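Local coordinates for protein galectin (Xenopus laevis, PDB 3WUD) that binds lactose and related beta-galactosides as a proto-type galectin of the skin, and probably recognises galactose-bearing glycans such as those of laminin, at residues Tyr44-Asn49 against Leu99-Ser104; Ile62-Glu67 against Pro112-Leu117; Thr73-Asn78 against Gln107-Pro112. All blocks are in the same frame, centred on the assembly; numbering follows the deposited sequence.

Interaction 1: Tyr44-Asn49 against Leu99-Ser104. With GAL (beta-D-galactopyranose), chain B.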
loop_
_atom_site.group_PDB
_atom_site.type_symbol
_atom_site.label_atom_id
_atom_site.label_comp_id
_atom_site.label_asym_id
_atom_site.label_seq_id
_atom_site.Cartn_x
_atom_site.Cartn_y
_atom_site.Cartn_z
ATOM N N TYR A 44 -6.750 9.450 13.191
ATOM C CA TYR A 44 -7.547 8.982 12.055
ATOM C C TYR A 44 -8.520 10.089 11.759
ATOM O O TYR A 44 -9.422 10.416 12.540
ATOM C CB TYR A 44 -8.301 7.680 12.334
ATOM C CG TYR A 44 -7.544 6.505 12.869
ATOM C CD1 TYR A 44 -6.175 6.248 12.625
ATOM C CD2 TYR A 44 -8.230 5.528 13.593
ATOM C CE1 TYR A 44 -5.529 5.102 13.117
ATOM C CE2 TYR A 44 -7.592 4.370 14.083
ATOM C CZ TYR A 44 -6.272 4.156 13.839
ATOM O OH TYR A 44 -5.746 3.010 14.375
ATOM N N VAL A 45 -8.370 10.662 10.562
ATOM C CA VAL A 45 -9.393 11.494 9.988
ATOM C C VAL A 45 -10.696 10.710 9.749
ATOM O O VAL A 45 -11.761 11.221 9.976
ATOM C CB VAL A 45 -8.898 12.178 8.663
ATOM C CG1 VAL A 45 -9.946 13.141 8.206
ATOM C CG2 VAL A 45 -7.597 12.978 8.900
ATOM N N ILE A 46 -10.584 9.478 9.279
ATOM C CA ILE A 46 -11.734 8.499 9.244
ATOM C C ILE A 46 -11.311 7.089 9.700
ATOM O O ILE A 46 -10.296 6.537 9.330
ATOM C CB ILE A 46 -12.500 8.478 7.884
ATOM C CG1 ILE A 46 -13.814 7.668 8.006
ATOM C CG2 ILE A 46 -11.614 7.919 6.811
ATOM C CD1 ILE A 46 -14.700 7.837 6.761
ATOM N N HIS A 47 -12.189 6.502 10.533
ATOM C CA HIS A 47 -12.239 5.122 10.881
ATOM C C HIS A 47 -13.545 4.683 10.271
ATOM O O HIS A 47 -14.618 5.166 10.688
ATOM C CB HIS A 47 -12.232 4.940 12.406
ATOM C CG HIS A 47 -12.586 3.551 12.883
ATOM N ND1 HIS A 47 -11.714 2.490 12.826
ATOM C CD2 HIS A 47 -13.692 3.103 13.502
ATOM C CE1 HIS A 47 -12.277 1.436 13.414
ATOM N NE2 HIS A 47 -13.451 1.814 13.872
ATOM N N PHE A 48 -13.447 3.849 9.249
ATOM C CA PHE A 48 -14.533 3.372 8.418
ATOM C C PHE A 48 -14.750 1.903 8.749
ATOM O O PHE A 48 -13.880 1.069 8.499
ATOM C CB PHE A 48 -14.125 3.515 6.953
ATOM C CG PHE A 48 -15.112 2.963 5.988
ATOM C CD1 PHE A 48 -16.212 3.723 5.605
ATOM C CD2 PHE A 48 -14.948 1.695 5.441
ATOM C CE1 PHE A 48 -17.129 3.234 4.692
ATOM C CE2 PHE A 48 -15.880 1.164 4.533
ATOM C CZ PHE A 48 -16.985 1.947 4.194
ATOM N N ASN A 49 -15.819 1.594 9.477
ATOM C CA ASN A 49 -16.011 0.296 10.090
ATOM C C ASN A 49 -17.403 -0.420 9.800
ATOM O O ASN A 49 -18.323 -0.308 10.599
ATOM C CB ASN A 49 -15.850 0.493 11.608
ATOM C CG ASN A 49 -15.852 -0.802 12.423
ATOM O OD1 ASN A 49 -16.239 -0.761 13.582
ATOM N ND2 ASN A 49 -15.401 -1.906 11.867
ATOM N N LEU A 99 -14.441 14.104 3.953
ATOM C CA LEU A 99 -14.104 12.993 3.058
ATOM C C LEU A 99 -15.402 12.545 2.461
ATOM O O LEU A 99 -16.430 12.550 3.109
ATOM C CB LEU A 99 -13.467 11.823 3.772
ATOM C CG LEU A 99 -12.143 12.035 4.513
ATOM C CD1 LEU A 99 -11.691 10.646 4.888
ATOM C CD2 LEU A 99 -11.116 12.759 3.653
ATOM N N LYS A 100 -15.350 12.198 1.198
ATOM C CA LYS A 100 -16.475 11.599 0.528
ATOM C C LYS A 100 -16.126 10.136 0.352
ATOM O O LYS A 100 -15.060 9.807 -0.222
ATOM C CB LYS A 100 -16.724 12.320 -0.823
ATOM C CG LYS A 100 -17.775 11.679 -1.698
ATOM C CD LYS A 100 -17.793 12.397 -3.054
ATOM C CE LYS A 100 -19.153 12.991 -3.347
ATOM N NZ LYS A 100 -19.536 14.007 -2.326
ATOM N N VAL A 101 -17.000 9.252 0.847
ATOM C CA VAL A 101 -16.768 7.804 0.803
ATOM C C VAL A 101 -17.657 7.274 -0.298
ATOM O O VAL A 101 -18.881 7.492 -0.229
ATOM C CB VAL A 101 -17.169 7.124 2.068
ATOM C CG1 VAL A 101 -16.976 5.617 1.989
ATOM C CG2 VAL A 101 -16.393 7.741 3.276
ATOM N N LYS A 102 -17.043 6.623 -1.267
ATOM C CA LYS A 102 -17.790 6.124 -2.490
ATOM C C LYS A 102 -17.726 4.610 -2.519
ATOM O O LYS A 102 -16.648 3.997 -2.544
ATOM C CB LYS A 102 -17.156 6.722 -3.778
ATOM C CG LYS A 102 -16.864 8.185 -3.759
ATOM C CD LYS A 102 -16.250 8.619 -5.095
ATOM C CE LYS A 102 -15.584 9.964 -5.002
ATOM N NZ LYS A 102 -14.521 10.077 -6.032
ATOM N N LEU A 103 -18.903 3.979 -2.519
ATOM C CA LEU A 103 -19.068 2.581 -2.450
ATOM C C LEU A 103 -19.287 2.003 -3.865
ATOM O O LEU A 103 -19.637 2.759 -4.830
ATOM C CB LEU A 103 -20.212 2.251 -1.533
ATOM C CG LEU A 103 -20.038 2.814 -0.100
ATOM C CD1 LEU A 103 -21.280 2.574 0.714
ATOM C CD2 LEU A 103 -18.779 2.240 0.549
ATOM N N SER A 104 -19.090 0.692 -3.939
ATOM C CA SER A 104 -19.071 -0.086 -5.175
ATOM C C SER A 104 -20.389 -0.070 -5.909
ATOM O O SER A 104 -20.406 -0.237 -7.111
ATOM C CB SER A 104 -18.706 -1.565 -4.879
ATOM O OG SER A 104 -19.626 -2.185 -3.926
HETATM C C1 GAL B . -16.027 1.031 19.255
HETATM C C2 GAL B . -15.100 -0.056 18.729
HETATM C C3 GAL B . -13.846 0.487 18.044
HETATM C C4 GAL B . -14.271 1.570 17.043
HETATM C C5 GAL B . -15.194 2.582 17.736
HETATM C C6 GAL B . -15.703 3.703 16.857
HETATM O O2 GAL B . -14.659 -0.869 19.809
HETATM O O3 GAL B . -13.110 -0.588 17.489
HETATM O O4 GAL B . -14.964 0.970 15.939
HETATM O O5 GAL B . -16.380 1.982 18.271
HETATM O O6 GAL B . -16.536 4.627 17.530
#
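Ile46 and Leu99 meet branch to branch: Ile46 CG2 lies 3.3 Å from Leu99 CD1, tighter than the usual carbon-carbon contact. The other arm of Ile46 reaches Val101: CG1 is anti to the backbone N (chi1 -169°) and continues to CD1, 3.9 Å from Val101 CG2. Farther along the strand the Phe48 ring meets the next pair obliquely, its CE1 3.6 Å from Val101 CG1 and its CZ 4.1 Å from Leu103 CD2. No hydrogen bond joins the segments; strands 46-49 and 99-103 belong to the two facing sheets of the galectin beta-sandwich, their axes 10.5 Å apart and crossing at -21°. Phe109, Phe111 and Phe92 extend the same core, Phe92 meeting Phe48 edge-to-face. At Val45 and Ile46, which together face Leu37, a classic beta bulge interrupts the strand. His47 and Asn49, which alternate with this apolar set, belong to the sugar site. There His47 NE2 and galactose O4 share a hydrogen bond of 2.7 Å, O4 lying at the edge of the imidazole. Asn36 OD1 holds His47 ND1, and Asn49 OD1 bonds to Arg51. One strand thus has two chemistries: an apolar face that seals the sandwich interior, and a polar face where the Asn36 bond to ND1 helps orient the imidazole toward the axial hydroxyl distinguishing galactose from glucose.

Interaction 2: Ile62-Glu67 against Pro112-Leu117. With GAL (beta-D-galactopyranose), chain B.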
loop_
_atom_site.group_PDB
_atom_site.type_symbol
_atom_site.label_atom_id
_atom_site.label_comp_id
_atom_site.label_asym_id
_atom_site.label_seq_id
_atom_site.Cartn_x
_atom_site.Cartn_y
_atom_site.Cartn_z
ATOM N N ILE A 62 -20.218 2.009 10.762
ATOM C CA ILE A 62 -19.972 3.014 11.822
ATOM C C ILE A 62 -18.741 3.760 11.353
ATOM O O ILE A 62 -17.773 3.120 10.949
ATOM C CB ILE A 62 -19.669 2.316 13.122
ATOM C CG1 ILE A 62 -20.958 1.833 13.775
ATOM C CG2 ILE A 62 -18.969 3.263 14.110
ATOM C CD1 ILE A 62 -22.001 1.182 12.891
ATOM N N CYS A 63 -18.781 5.095 11.280
ATOM C CA CYS A 63 -17.561 5.882 11.051
ATOM C C CYS A 63 -17.272 6.743 12.277
ATOM O O CYS A 63 -18.175 7.180 13.015
ATOM C CB CYS A 63 -17.744 6.798 9.865
ATOM S SG CYS A 63 -17.888 5.850 8.296
ATOM N N ASN A 64 -15.999 6.994 12.507
ATOM C CA ASN A 64 -15.609 7.911 13.541
ATOM C C ASN A 64 -14.245 8.493 13.232
ATOM O O ASN A 64 -13.585 8.080 12.310
ATOM C CB ASN A 64 -15.530 7.154 14.880
ATOM C CG ASN A 64 -15.785 8.077 16.088
ATOM O OD1 ASN A 64 -15.663 9.253 16.017
ATOM N ND2 ASN A 64 -16.023 7.508 17.222
ATOM N N SER A 65 -13.862 9.498 13.966
ATOM C CA SER A 65 -12.526 10.064 13.935
ATOM C C SER A 65 -11.765 9.633 15.151
ATOM O O SER A 65 -12.377 9.285 16.186
ATOM C CB SER A 65 -12.609 11.609 13.909
ATOM O OG SER A 65 -13.311 12.171 15.025
ATOM N N LYS A 66 -10.451 9.802 15.148
ATOM C CA LYS A 66 -9.685 9.542 16.347
ATOM C C LYS A 66 -8.598 10.593 16.361
ATOM O O LYS A 66 -7.796 10.633 15.438
ATOM C CB LYS A 66 -9.090 8.136 16.382
ATOM C CG LYS A 66 -8.466 7.779 17.769
ATOM C CD LYS A 66 -7.868 6.412 17.824
ATOM C CE LYS A 66 -6.702 6.247 16.916
ATOM N NZ LYS A 66 -5.830 5.109 17.288
ATOM N N GLU A 67 -8.541 11.364 17.415
ATOM C CA GLU A 67 -7.555 12.457 17.542
ATOM C C GLU A 67 -6.762 12.208 18.808
ATOM O O GLU A 67 -7.325 12.151 19.900
ATOM C CB GLU A 67 -8.297 13.764 17.639
ATOM C CG GLU A 67 -7.425 14.997 17.498
ATOM C CD GLU A 67 -8.278 16.213 17.088
ATOM O OE1 GLU A 67 -7.952 17.317 17.484
ATOM O OE2 GLU A 67 -9.297 16.044 16.355
ATOM N N PRO A 112 -17.253 14.371 8.102
ATOM C CA PRO A 112 -16.565 15.608 8.324
ATOM C C PRO A 112 -15.113 15.451 8.771
ATOM O O PRO A 112 -14.746 14.510 9.471
ATOM C CB PRO A 112 -17.418 16.264 9.399
ATOM C CG PRO A 112 -18.010 15.171 10.157
ATOM C CD PRO A 112 -18.250 14.098 9.144
ATOM N N ILE A 113 -14.263 16.404 8.388
ATOM C CA ILE A 113 -12.872 16.407 8.826
ATOM C C ILE A 113 -12.793 17.412 9.986
ATOM O O ILE A 113 -13.132 18.592 9.793
ATOM C CB ILE A 113 -11.859 16.840 7.743
ATOM C CG1 ILE A 113 -11.720 15.830 6.587
ATOM C CG2 ILE A 113 -10.500 17.002 8.396
ATOM C CD1 ILE A 113 -10.875 16.368 5.438
ATOM N N ARG A 114 -12.318 16.910 11.123
ATOM C CA ARG A 114 -12.516 17.454 12.465
ATOM C C ARG A 114 -11.209 17.897 13.072
ATOM O O ARG A 114 -11.118 18.237 14.282
ATOM C CB ARG A 114 -13.030 16.291 13.350
ATOM C CG ARG A 114 -14.425 15.827 12.949
ATOM C CD ARG A 114 -14.837 14.561 13.716
ATOM N NE ARG A 114 -16.253 14.388 13.648
ATOM C CZ ARG A 114 -16.895 13.258 14.015
ATOM N NH1 ARG A 114 -16.229 12.210 14.475
ATOM N NH2 ARG A 114 -18.200 13.224 13.956
ATOM N N MET A 115 -10.172 17.809 12.269
ATOM C CA MET A 115 -8.823 17.949 12.794
ATOM C C MET A 115 -7.981 18.632 11.730
ATOM O O MET A 115 -8.382 18.644 10.562
ATOM C CB MET A 115 -8.211 16.623 13.228
ATOM C CG MET A 115 -7.911 15.574 12.136
ATOM S SD MET A 115 -7.179 14.064 12.829
ATOM C CE MET A 115 -8.665 13.425 13.593
ATOM N N PRO A 116 -6.851 19.242 12.163
ATOM C CA PRO A 116 -5.979 19.885 11.229
ATOM C C PRO A 116 -5.353 18.874 10.322
ATOM O O PRO A 116 -4.871 17.832 10.793
ATOM C CB PRO A 116 -4.891 20.537 12.097
ATOM C CG PRO A 116 -5.323 20.379 13.505
ATOM C CD PRO A 116 -6.334 19.282 13.538
ATOM N N LEU A 117 -5.308 19.207 9.028
ATOM C CA LEU A 117 -4.872 18.281 8.001
ATOM C C LEU A 117 -4.356 19.011 6.762
ATOM O O LEU A 117 -5.072 19.832 6.176
ATOM C CB LEU A 117 -6.071 17.346 7.621
ATOM C CG LEU A 117 -5.850 16.233 6.633
ATOM C CD1 LEU A 117 -4.909 15.166 7.182
ATOM C CD2 LEU A 117 -7.146 15.574 6.197
HETATM C C1 GAL B . -16.027 1.031 19.255
HETATM C C2 GAL B . -15.100 -0.056 18.729
HETATM C C3 GAL B . -13.846 0.487 18.044
HETATM C C4 GAL B . -14.271 1.570 17.043
HETATM C C5 GAL B . -15.194 2.582 17.736
HETATM C C6 GAL B . -15.703 3.703 16.857
HETATM O O2 GAL B . -14.659 -0.869 19.809
HETATM O O3 GAL B . -13.110 -0.588 17.489
HETATM O O4 GAL B . -14.964 0.970 15.939
HETATM O O5 GAL B . -16.380 1.982 18.271
HETATM O O6 GAL B . -16.536 4.627 17.530
HETATM O O HOH W 1 -9.495 19.143 16.289
#
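The guanidinium of Arg114 meets Ser65 OG and Asn64 OD1 at its edge, both through NH1. The bond from Arg114 NH1 to Ser65 OG, 3.0 Å, is nearly straight at 170° and lies in the guanidinium plane, whereas the one to Asn64 OD1 is long and weak. The amide of Asn64 stands almost upright to the guanidinium, the planes 83° apart. That amide serves two sides: OD1 also accepts the backbone N of Ser65, while ND2 gives galactose O6 a straight bond of 2.9 Å and bonds to Gly72 O. Arg114 NH1 has a further acceptor in Thr73 O, so it spans two neighbouring strands and at most weakly supports the Asn64 amide, which is held by Ser65 N and Gly72 O. The Ser65 torsion (chi1 58°) places OG where Arg114 NH1 reaches it, and Arg114 CD also packs on it. Beyond the arginine, the Glu67 and Met115 side chains run antiparallel alongside each other, Glu67 OE2 coming within 3.4 Å of Met115 CB. The methyl CE of Met115 turns back to 3.5 Å from Lys66 O. A water joins the two segments, donating to Glu67 OE1 and to Arg114 O, each at 2.7 Å. The segment 112-117 is irregular chain leading from strand 108-112 of one sheet to strand 120-126 of the other, and here it covers the inward side of strand 60-67. That strand lies between 43-51 and 70-77, while Ile113 and Leu117 pack on Val45 and Tyr94, placing the loop across one end of the sandwich.

Interaction 3: Thr73-Asn78 against Gln107-Pro112. With GLC (alpha-D-glucopyranose), chain C; GAL (beta-D-galactopyranose), chain B.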
loop_
_atom_site.group_PDB
_atom_site.type_symbol
_atom_site.label_atom_id
_atom_site.label_comp_id
_atom_site.label_asym_id
_atom_site.label_seq_id
_atom_site.Cartn_x
_atom_site.Cartn_y
_atom_site.Cartn_z
ATOM N N THR A 73 -17.146 11.631 17.828
ATOM C CA THR A 73 -18.573 11.273 17.731
ATOM C C THR A 73 -18.841 10.297 16.562
ATOM O O THR A 73 -18.523 10.636 15.409
ATOM C CB THR A 73 -19.403 12.553 17.540
ATOM O OG1 THR A 73 -19.179 13.392 18.688
ATOM C CG2 THR A 73 -20.928 12.255 17.454
ATOM N N GLU A 74 -19.480 9.124 16.835
ATOM C CA GLU A 74 -19.749 8.204 15.738
ATOM C C GLU A 74 -20.785 8.724 14.764
ATOM O O GLU A 74 -21.734 9.391 15.183
ATOM C CB GLU A 74 -20.287 6.875 16.269
ATOM C CG GLU A 74 -19.274 6.000 16.933
ATOM C CD GLU A 74 -19.842 4.678 17.492
ATOM O OE1 GLU A 74 -21.043 4.400 17.423
ATOM O OE2 GLU A 74 -19.049 3.896 17.953
ATOM N N GLN A 75 -20.602 8.359 13.496
ATOM C CA GLN A 75 -21.588 8.563 12.430
ATOM C C GLN A 75 -22.034 7.147 11.957
ATOM O O GLN A 75 -21.215 6.280 11.644
ATOM C CB GLN A 75 -21.000 9.424 11.304
ATOM C CG GLN A 75 -22.016 9.833 10.274
ATOM C CD GLN A 75 -21.410 10.714 9.197
ATOM O OE1 GLN A 75 -20.933 11.829 9.483
ATOM N NE2 GLN A 75 -21.410 10.223 7.975
ATOM N N ARG A 76 -23.340 6.901 11.997
ATOM C CA ARG A 76 -23.884 5.614 11.616
ATOM C C ARG A 76 -24.599 5.696 10.233
ATOM O O ARG A 76 -25.487 6.546 10.004
ATOM C CB ARG A 76 -24.801 5.039 12.706
ATOM C CG ARG A 76 -24.198 3.918 13.547
ATOM C CD ARG A 76 -25.096 3.407 14.710
ATOM N NE ARG A 76 -24.315 2.546 15.642
ATOM C CZ ARG A 76 -23.443 2.994 16.559
ATOM N NH1 ARG A 76 -23.296 4.317 16.731
ATOM N NH2 ARG A 76 -22.762 2.129 17.356
ATOM N N GLU A 77 -24.188 4.830 9.297
ATOM C CA GLU A 77 -24.852 4.734 7.998
ATOM C C GLU A 77 -25.564 3.379 7.831
ATOM O O GLU A 77 -24.958 2.396 8.086
ATOM C CB GLU A 77 -23.789 4.910 6.900
ATOM C CG GLU A 77 -22.978 6.176 7.020
ATOM C CD GLU A 77 -23.740 7.427 6.651
ATOM O OE1 GLU A 77 -24.693 7.377 5.822
ATOM O OE2 GLU A 77 -23.362 8.510 7.159
ATOM N N ASN A 78 -26.845 3.372 7.420
ATOM C CA ASN A 78 -27.589 2.181 7.038
ATOM C C ASN A 78 -27.157 1.618 5.648
ATOM O O ASN A 78 -27.371 0.481 5.363
ATOM C CB ASN A 78 -29.145 2.347 7.038
ATOM C CG ASN A 78 -29.706 2.648 8.409
ATOM O OD1 ASN A 78 -28.997 2.571 9.408
ATOM N ND2 ASN A 78 -30.998 2.988 8.483
ATOM N N GLN A 107 -23.442 4.194 -4.061
ATOM C CA GLN A 107 -23.859 4.963 -2.893
ATOM C C GLN A 107 -22.664 5.661 -2.320
ATOM O O GLN A 107 -21.594 5.114 -2.368
ATOM C CB GLN A 107 -24.503 4.035 -1.869
ATOM C CG GLN A 107 -25.779 3.451 -2.441
ATOM C CD GLN A 107 -26.853 3.312 -1.384
ATOM O OE1 GLN A 107 -27.497 4.308 -0.983
ATOM N NE2 GLN A 107 -27.053 2.074 -0.922
ATOM N N GLU A 108 -22.877 6.861 -1.795
ATOM C CA GLU A 108 -21.804 7.717 -1.312
ATOM C C GLU A 108 -22.268 8.421 -0.031
ATOM O O GLU A 108 -23.473 8.747 0.090
ATOM C CB GLU A 108 -21.560 8.840 -2.303
ATOM C CG GLU A 108 -20.922 8.487 -3.623
ATOM C CD GLU A 108 -20.923 9.694 -4.548
ATOM O OE1 GLU A 108 -21.399 10.759 -4.090
ATOM O OE2 GLU A 108 -20.427 9.587 -5.692
ATOM N N PHE A 109 -21.335 8.790 0.855
ATOM C CA PHE A 109 -21.703 9.648 1.972
ATOM C C PHE A 109 -20.485 10.425 2.378
ATOM O O PHE A 109 -19.378 10.091 1.968
ATOM C CB PHE A 109 -22.296 8.810 3.121
ATOM C CG PHE A 109 -21.300 7.863 3.791
ATOM C CD1 PHE A 109 -20.484 8.290 4.860
ATOM C CD2 PHE A 109 -21.205 6.535 3.374
ATOM C CE1 PHE A 109 -19.587 7.382 5.459
ATOM C CE2 PHE A 109 -20.347 5.634 4.019
ATOM C CZ PHE A 109 -19.508 6.072 5.027
ATOM N N ASN A 110 -20.683 11.524 3.089
ATOM C CA ASN A 110 -19.579 12.366 3.494
ATOM C C ASN A 110 -19.387 12.214 4.966
ATOM O O ASN A 110 -20.346 12.064 5.712
ATOM C CB ASN A 110 -19.843 13.851 3.220
ATOM C CG ASN A 110 -20.065 14.136 1.757
ATOM O OD1 ASN A 110 -19.389 13.596 0.907
ATOM N ND2 ASN A 110 -21.050 14.952 1.478
ATOM N N PHE A 111 -18.168 12.424 5.375
ATOM C CA PHE A 111 -17.738 12.393 6.763
ATOM C C PHE A 111 -16.904 13.631 7.061
ATOM O O PHE A 111 -15.949 13.900 6.389
ATOM C CB PHE A 111 -16.936 11.096 7.071
ATOM C CG PHE A 111 -16.634 10.910 8.544
ATOM C CD1 PHE A 111 -17.606 10.441 9.425
ATOM C CD2 PHE A 111 -15.358 11.178 9.037
ATOM C CE1 PHE A 111 -17.324 10.290 10.770
ATOM C CE2 PHE A 111 -15.081 11.070 10.410
ATOM C CZ PHE A 111 -16.071 10.611 11.263
ATOM N N PRO A 112 -17.253 14.371 8.102
ATOM C CA PRO A 112 -16.565 15.608 8.324
ATOM C C PRO A 112 -15.113 15.451 8.771
ATOM O O PRO A 112 -14.746 14.510 9.471
ATOM C CB PRO A 112 -17.418 16.264 9.399
ATOM C CG PRO A 112 -18.010 15.171 10.157
ATOM C CD PRO A 112 -18.250 14.098 9.144
HETATM C C1 GLC C . -20.259 2.191 22.031
HETATM C C2 GLC C . -20.537 1.822 20.591
HETATM C C3 GLC C . -19.440 1.140 19.834
HETATM C C4 GLC C . -18.027 1.396 20.404
HETATM C C5 GLC C . -17.951 1.229 21.922
HETATM C C6 GLC C . -16.707 1.827 22.493
HETATM O O1 GLC C . -21.377 2.086 22.875
HETATM O O2 GLC C . -21.792 1.240 20.306
HETATM O O3 GLC C . -19.601 1.549 18.469
HETATM O O4 GLC C . -17.235 0.433 19.806
HETATM O O5 GLC C . -18.996 1.882 22.586
HETATM O O6 GLC C . -16.768 1.553 23.891
HETATM C C1 GAL B . -16.027 1.031 19.255
HETATM C C2 GAL B . -15.100 -0.056 18.729
HETATM C C3 GAL B . -13.846 0.487 18.044
HETATM C C4 GAL B . -14.271 1.570 17.043
HETATM C C5 GAL B . -15.194 2.582 17.736
HETATM C C6 GAL B . -15.703 3.703 16.857
HETATM O O2 GAL B . -14.659 -0.869 19.809
HETATM O O3 GAL B . -13.110 -0.588 17.489
HETATM O O4 GAL B . -14.964 0.970 15.939
HETATM O O5 GAL B . -16.380 1.982 18.271
HETATM O O6 GAL B . -16.536 4.627 17.530
#
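Glu77 lies flat on the Phe109 ring: carboxylate and ring planes are only 9° apart, and CG sits over the ring centre, 3.7 Å from the centroid, in a CH-pi contact. The bend at chi2 (-73°) carries CD over the CG-CD1 side of the ring. Beside this stack the extended Gln75 runs in the opposite direction to both phenylalanines, its amide steeply inclined to both rings. Gln75 NE2 donates to Asn110 O at 3.1 Å, nearly straight at 173° and in the amide plane. The same nitrogen donates to Glu77 OE2 at 2.7 Å, so two acceptors fix the amide's rotation and the carboxylate is held over its ring. Gln75 OE1 lies 3.5 Å from Pro112 CD, while Gln75 CB meets the edge of the Phe111 ring. On the opposite side of the strand, Glu74 OE2 accepts galactose O6 at 2.7 Å; its modelled distance to glucose O3, and that of Glu74 OE1 to Arg76 NH1, are too short to be taken at face value. Arg76 NH2 pairs with Asp57 and bonds weakly to glucose O2. Strands 75-77 and 108-112 run antiparallel in different sheets, their axes 9.6 Å apart at closest approach. Each is an edge strand within the chain, 70-77 beside 60-67 and 108-112 beside 98-103, so Gln75 and Glu77 join the two sheets along one edge of the sandwich, with Phe109 directed inward against Cys63, Phe48 and Val101.

Overall arrangement
Interactions 1 and 3 join the two sheets; interaction 2 lays the connecting loop against the sugar-binding one. Strands 43-51, 60-67 and 70-77 are neighbours in the sugar-binding sheet and carry the first segments of interactions 1, 2 and 3; His47 N bonds to Asn64 O at 2.8 Å, and Cys63 N to Gln75 O at 2.7 Å. In the facing sheet, Val101 N and Phe109 O, 2.8 Å apart, link interactions 1 and 3, while Pro112 belongs to 2 and 3. Centres of interactions 1 and 3 are about 8 Å apart, those of 2 and 3 about 11 Å. All three reach one galactose, through His47, Asn64 and Glu74, with Arg51 and Glu55 completing its grip.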